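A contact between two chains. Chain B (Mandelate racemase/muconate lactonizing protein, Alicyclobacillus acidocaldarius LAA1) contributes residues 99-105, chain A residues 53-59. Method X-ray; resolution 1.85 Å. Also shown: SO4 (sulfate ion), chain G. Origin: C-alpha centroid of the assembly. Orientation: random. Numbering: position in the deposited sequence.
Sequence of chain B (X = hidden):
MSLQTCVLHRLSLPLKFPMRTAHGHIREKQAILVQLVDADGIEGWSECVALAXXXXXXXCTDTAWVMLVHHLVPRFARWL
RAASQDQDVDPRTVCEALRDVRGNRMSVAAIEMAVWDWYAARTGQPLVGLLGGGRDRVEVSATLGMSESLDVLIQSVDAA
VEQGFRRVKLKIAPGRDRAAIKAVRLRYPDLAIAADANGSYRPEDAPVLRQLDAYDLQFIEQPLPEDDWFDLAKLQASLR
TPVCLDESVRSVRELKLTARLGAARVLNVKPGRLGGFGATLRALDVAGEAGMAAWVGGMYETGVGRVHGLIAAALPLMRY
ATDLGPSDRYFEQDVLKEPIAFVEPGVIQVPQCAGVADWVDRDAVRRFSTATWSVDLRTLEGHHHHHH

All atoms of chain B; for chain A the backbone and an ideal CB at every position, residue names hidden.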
ATOM      1  N   ARG B  99     -11.475   4.241 -10.190  1.00 30.28           N
ATOM      2  CA  ARG B  99     -10.557   3.770 -11.207  1.00 33.25           C
ATOM      3  C   ARG B  99      -9.089   4.123 -10.994  1.00 31.14           C
ATOM      4  O   ARG B  99      -8.198   3.227 -11.058  1.00 32.75           O
ATOM      5  CB  ARG B  99     -10.982   4.380 -12.601  1.00 34.83           C
ATOM      6  CG  ARG B  99     -11.619   3.421 -13.563  1.00 42.84           C
ATOM      7  CD  ARG B  99     -11.513   3.897 -15.045  1.00 49.06           C
ATOM      8  NE  ARG B  99     -11.828   5.334 -15.187  1.00 56.26           N
ATOM      9  CZ  ARG B  99     -10.968   6.293 -15.571  1.00 58.77           C
ATOM     10  NH1 ARG B  99      -9.710   6.020 -15.894  1.00 57.97           N
ATOM     11  NH2 ARG B  99     -11.368   7.554 -15.633  1.00 61.33           N
ATOM     12  N   ASP B 100      -8.843   5.399 -10.813  1.00 30.94           N
ATOM     13  CA  ASP B 100      -7.529   5.937 -10.832  1.00 30.90           C
ATOM     14  C   ASP B 100      -6.801   5.815  -9.470  1.00 28.95           C
ATOM     15  O   ASP B 100      -5.645   6.199  -9.383  1.00 29.06           O
ATOM     16  CB  ASP B 100      -7.653   7.392 -11.234  1.00 31.63           C
ATOM     17  CG  ASP B 100      -8.579   8.210 -10.307  1.00 36.56           C
ATOM     18  OD1 ASP B 100      -9.565   7.688  -9.693  1.00 45.03           O
ATOM     19  OD2 ASP B 100      -8.323   9.425 -10.205  1.00 42.21           O
ATOM     20  N   VAL B 101      -7.503   5.343  -8.423  1.00 25.28           N
ATOM     21  CA  VAL B 101      -6.920   5.305  -7.066  1.00 23.34           C
ATOM     22  C   VAL B 101      -6.064   4.070  -6.883  1.00 22.07           C
ATOM     23  O   VAL B 101      -6.502   2.948  -7.084  1.00 21.37           O
ATOM     24  CB  VAL B 101      -8.019   5.327  -5.986  1.00 24.64           C
ATOM     25  CG1 VAL B 101      -7.425   5.147  -4.591  1.00 24.22           C
ATOM     26  CG2 VAL B 101      -8.738   6.704  -6.062  1.00 21.76           C
ATOM     27  N   ARG B 102      -4.816   4.275  -6.507  1.00 21.27           N
ATOM     28  CA  ARG B 102      -3.989   3.107  -6.190  1.00 21.50           C
ATOM     29  C   ARG B 102      -4.193   2.662  -4.735  1.00 21.00           C
ATOM     30  O   ARG B 102      -4.303   3.531  -3.865  1.00 20.90           O
ATOM     31  CB  ARG B 102      -2.485   3.468  -6.359  1.00 20.90           C
ATOM     32  CG  ARG B 102      -2.223   4.000  -7.801  1.00 25.60           C
ATOM     33  CD  ARG B 102      -2.115   2.815  -8.733  1.00 38.25           C
ATOM     34  NE  ARG B 102      -2.246   3.121 -10.161  1.00 48.24           N
ATOM     35  CZ  ARG B 102      -1.326   3.654 -10.988  1.00 54.05           C
ATOM     36  NH1 ARG B 102      -1.655   3.837 -12.280  1.00 52.74           N
ATOM     37  NH2 ARG B 102      -0.104   4.028 -10.581  1.00 54.78           N
ATOM     38  N   GLY B 103      -4.146   1.348  -4.490  1.00 20.90           N
ATOM     39  CA  GLY B 103      -4.290   0.740  -3.149  1.00 21.10           C
ATOM     40  C   GLY B 103      -5.548   1.344  -2.466  1.00 20.73           C
ATOM     41  O   GLY B 103      -6.632   1.494  -3.095  1.00 21.57           O
ATOM     42  N   ASN B 104      -5.411   1.644  -1.183  1.00 19.61           N
ATOM     43  CA  ASN B 104      -6.518   2.129  -0.377  1.00 19.50           C
ATOM     44  C   ASN B 104      -7.699   1.211  -0.506  1.00 19.24           C
ATOM     45  O   ASN B 104      -8.852   1.686  -0.514  1.00 18.67           O
ATOM     46  CB  ASN B 104      -6.880   3.531  -0.819  1.00 19.49           C
ATOM     47  CG  ASN B 104      -5.805   4.503  -0.383  1.00 21.20           C
ATOM     48  OD1 ASN B 104      -5.646   4.756   0.840  1.00 19.93           O
ATOM     49  ND2 ASN B 104      -4.960   4.917  -1.336  1.00 18.54           N
ATOM     50  N   ARG B 105      -7.449  -0.104  -0.572  1.00 17.30           N
ATOM     51  CA  ARG B 105      -8.629  -0.961  -0.882  1.00 18.32           C
ATOM     52  C   ARG B 105      -9.659  -1.048   0.217  1.00 18.09           C
ATOM     53  O   ARG B 105     -10.862  -1.233  -0.105  1.00 18.24           O
ATOM     54  CB  ARG B 105      -8.160  -2.357  -1.219  1.00 18.92           C
ATOM     55  CG  ARG B 105      -7.483  -2.393  -2.558  1.00 20.67           C
ATOM     56  CD  ARG B 105      -7.449  -3.817  -3.101  1.00 30.96           C
ATOM     57  NE  ARG B 105      -6.462  -3.944  -4.179  1.00 41.78           N
ATOM     58  CZ  ARG B 105      -6.749  -4.124  -5.479  1.00 49.44           C
ATOM     59  NH1 ARG B 105      -8.007  -4.234  -5.887  1.00 54.29           N
ATOM     60  NH2 ARG B 105      -5.766  -4.218  -6.385  1.00 52.65           N
TER
ATOM     61  N   UNK A  53      -2.836  13.556  -4.995  1.00 21.47           N
ATOM     62  CA  UNK A  53      -3.856  12.455  -5.184  1.00 22.07           C
ATOM     63  C   UNK A  53      -3.139  11.098  -5.221  1.00 24.25           C
ATOM     64  O   UNK A  53      -2.019  11.035  -5.686  1.00 23.03           O
ATOM     65  CB  UNK A  53      -4.657  12.654  -6.472  1.00 22.07           C
ATOM     66  N   UNK A  54      -3.785  10.003  -4.714  1.00 22.12           N
ATOM     67  CA  UNK A  54      -3.262   8.667  -4.738  1.00 21.58           C
ATOM     68  C   UNK A  54      -3.383   7.993  -6.090  1.00 24.27           C
ATOM     69  O   UNK A  54      -3.902   6.891  -6.182  1.00 23.19           O
ATOM     70  CB  UNK A  54      -3.972   7.824  -3.677  1.00 21.58           C
ATOM     71  N   UNK A  55      -2.860   8.661  -7.109  1.00 24.20           N
ATOM     72  CA  UNK A  55      -2.983   8.192  -8.514  1.00 27.62           C
ATOM     73  C   UNK A  55      -1.677   7.629  -9.066  1.00 27.47           C
ATOM     74  O   UNK A  55      -1.661   6.907 -10.075  1.00 28.48           O
ATOM     75  CB  UNK A  55      -3.449   9.340  -9.412  1.00 27.62           C
ATOM     76  N   UNK A  56      -0.572   7.910  -8.411  1.00 26.79           N
ATOM     77  CA  UNK A  56       0.683   7.234  -8.747  1.00 27.56           C
ATOM     78  C   UNK A  56       1.054   6.118  -7.777  1.00 25.65           C
ATOM     79  O   UNK A  56       1.341   4.985  -8.191  1.00 24.27           O
ATOM     80  CB  UNK A  56       1.820   8.257  -8.793  1.00 27.56           C
ATOM     81  N   UNK A  57       1.018   6.390  -6.466  1.00 25.56           N
ATOM     82  CA  UNK A  57       0.979   5.319  -5.502  1.00 24.49           C
ATOM     83  C   UNK A  57      -0.177   5.556  -4.502  1.00 23.90           C
ATOM     84  O   UNK A  57      -0.931   6.486  -4.666  1.00 22.29           O
ATOM     85  CB  UNK A  57       2.322   5.211  -4.777  1.00 24.49           C
ATOM     86  N   UNK A  58      -0.239   4.718  -3.472  1.00 23.29           N
ATOM     87  CA  UNK A  58      -1.399   4.707  -2.547  1.00 23.81           C
ATOM     88  C   UNK A  58      -1.289   5.840  -1.522  1.00 21.97           C
ATOM     89  O   UNK A  58      -2.285   6.182  -0.891  1.00 21.92           O
ATOM     90  CB  UNK A  58      -1.498   3.362  -1.825  1.00 23.81           C
ATOM     91  N   UNK A  59      -0.092   6.425  -1.388  1.00 19.56           N
ATOM     92  CA  UNK A  59       0.119   7.568  -0.440  1.00 20.52           C
ATOM     93  C   UNK A  59      -0.252   8.910  -1.082  1.00 21.01           C
ATOM     94  O   UNK A  59      -0.053   9.129  -2.273  1.00 21.74           O
ATOM     95  CB  UNK A  59       1.576   7.617   0.023  1.00 20.52           C
TER
HETATM   96  S   SO4 G 401      -7.455  -6.152  -8.893  1.00 68.69           S
HETATM   97  O1  SO4 G 401      -7.263  -4.697  -8.945  1.00 68.67           O
HETATM   98  O2  SO4 G 401      -6.138  -6.809  -8.853  1.00 67.91           O
HETATM   99  O3  SO4 G 401      -8.177  -6.417  -7.650  1.00 70.24           O
HETATM  100  O4  SO4 G 401      -8.225  -6.671 -10.034  1.00 67.82           O

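Chain B reads this loop of chain A largely through its backbone, so several positions are held in place without their side chains being specified.

At position 53 CA-to-CB runs sideways and nothing of the chain B stretch lies within 5.5 Å of the ideal CB, so many residues would do. The deposited residue is A:Glu53, whose OE1 is hydrogen-bonded elsewhere in the structure.

Position 54 matters more. Its carbonyl O receives the amide N of B:Arg102 at 2.8 Å, nearly straight at 174°, while the CA of B:Val101 approaches the same O at 3.5 Å in a CA-H...O contact. The ideal CB points sideways, 4.5 Å from B:Val101 CG1 and 3.9 Å from B:Asn104 ND2. With phi at -77° and its own N not needed by chain B, the site suits a compact apolar residue, proline included. It is A:Pro54, and its CG packs 3.9 Å from CG1 of B:Val101.

At position 55 the CA lies 3.4 Å from B:Asp100 O, another CA-H...O contact, and CB leads away overall although the ideal CB is 3.8 Å from that same O. Something small or beta-branched fits beside B:Asp100; alanine, serine, valine or threonine are all plausible. A:Thr55 fills it with chi1 in p, which sets CG2 3.6 Å from B:Asp100 OD2, so that its methyl, not its hydroxyl, meets the carboxylate.

Position 56 offers its backbone O to B:Arg102 NH2 at 3.0 Å, near the guanidinium plane, a hydrogen bond bent to 137°. The side chain points away, so chain B leaves its identity open, even to something large. A:Tyr56 takes that space, its OH bonded elsewhere in the structure.

At position 57 CB again points away, 5.4 Å from B:Arg102 CB, and the visible contact is backbone: the carbonyl C sits 3.6 Å from B:Arg102 CB. Chain B sets little preference; the residue is A:Thr57.

Position 58 comes close again. Its O accepts B:Asn104 ND2 at 3.0 Å and 165°, and its CA makes a CA-H...O contact with B:Arg102 O at 3.4 Å. The ideal CB lies 4.1 Å from the CA of B:Gly103, where a CB on chain B would clash, so the start of the side chain is confined. A small residue would do, or a longer, polar one whose end leads away from chain B. A:Glu58 does the latter with chi1 in p.

Position 59 points away with nothing of chain B within 5.5 Å of its ideal CB, so chain B sets no preference; the residue is A:Glu59, whose carboxylate oxygens are hydrogen-bonded elsewhere in the structure.

Chain A, residues 53-59: EPTYTEE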
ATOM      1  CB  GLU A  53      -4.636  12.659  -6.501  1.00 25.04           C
ATOM      2  CG  GLU A  53      -5.546  13.896  -6.519  1.00 25.87           C
ATOM      3  CD  GLU A  53      -6.637  13.821  -5.469  1.00 27.33           C
ATOM      4  OE1 GLU A  53      -7.118  12.701  -5.153  1.00 25.15           O
ATOM      5  OE2 GLU A  53      -6.991  14.881  -4.946  1.00 27.34           O
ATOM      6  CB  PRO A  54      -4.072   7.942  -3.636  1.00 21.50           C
ATOM      7  CG  PRO A  54      -5.484   8.508  -3.864  1.00 21.67           C
ATOM      8  CD  PRO A  54      -5.171  10.036  -4.198  1.00 23.83           C
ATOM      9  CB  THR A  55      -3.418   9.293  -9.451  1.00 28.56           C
ATOM     10  OG1 THR A  55      -2.504  10.371  -9.353  1.00 30.80           O
ATOM     11  CG2 THR A  55      -4.868   9.759  -9.178  1.00 28.59           C
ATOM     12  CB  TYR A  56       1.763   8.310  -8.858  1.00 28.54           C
ATOM     13  CG  TYR A  56       3.218   7.869  -8.742  1.00 28.96           C
ATOM     14  CD1 TYR A  56       3.863   7.119  -9.751  1.00 31.18           C
ATOM     15  CD2 TYR A  56       3.972   8.251  -7.664  1.00 29.43           C
ATOM     16  CE1 TYR A  56       5.228   6.738  -9.653  1.00 29.08           C
ATOM     17  CE2 TYR A  56       5.343   7.846  -7.545  1.00 30.63           C
ATOM     18  CZ  TYR A  56       5.959   7.109  -8.559  1.00 33.48           C
ATOM     19  OH  TYR A  56       7.313   6.783  -8.427  1.00 28.77           O
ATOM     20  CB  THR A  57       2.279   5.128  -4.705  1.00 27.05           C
ATOM     21  OG1 THR A  57       2.455   6.249  -3.839  1.00 24.47           O
ATOM     22  CG2 THR A  57       3.536   5.002  -5.659  1.00 25.80           C
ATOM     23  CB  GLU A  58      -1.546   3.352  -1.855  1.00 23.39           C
ATOM     24  CG  GLU A  58      -0.440   3.024  -0.799  1.00 27.85           C
ATOM     25  CD  GLU A  58       0.931   2.659  -1.403  1.00 37.40           C
ATOM     26  OE1 GLU A  58       1.046   2.390  -2.641  1.00 38.91           O
ATOM     27  OE2 GLU A  58       1.892   2.617  -0.604  1.00 39.89           O
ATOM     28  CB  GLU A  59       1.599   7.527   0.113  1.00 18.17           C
ATOM     29  CG  GLU A  59       1.911   6.219   0.942  1.00 23.47           C
ATOM     30  CD  GLU A  59       3.361   6.284   1.435  1.00 24.93           C
ATOM     31  OE1 GLU A  59       3.555   6.959   2.462  1.00 24.85           O
ATOM     32  OE2 GLU A  59       4.257   5.787   0.739  1.00 24.58           O
TER
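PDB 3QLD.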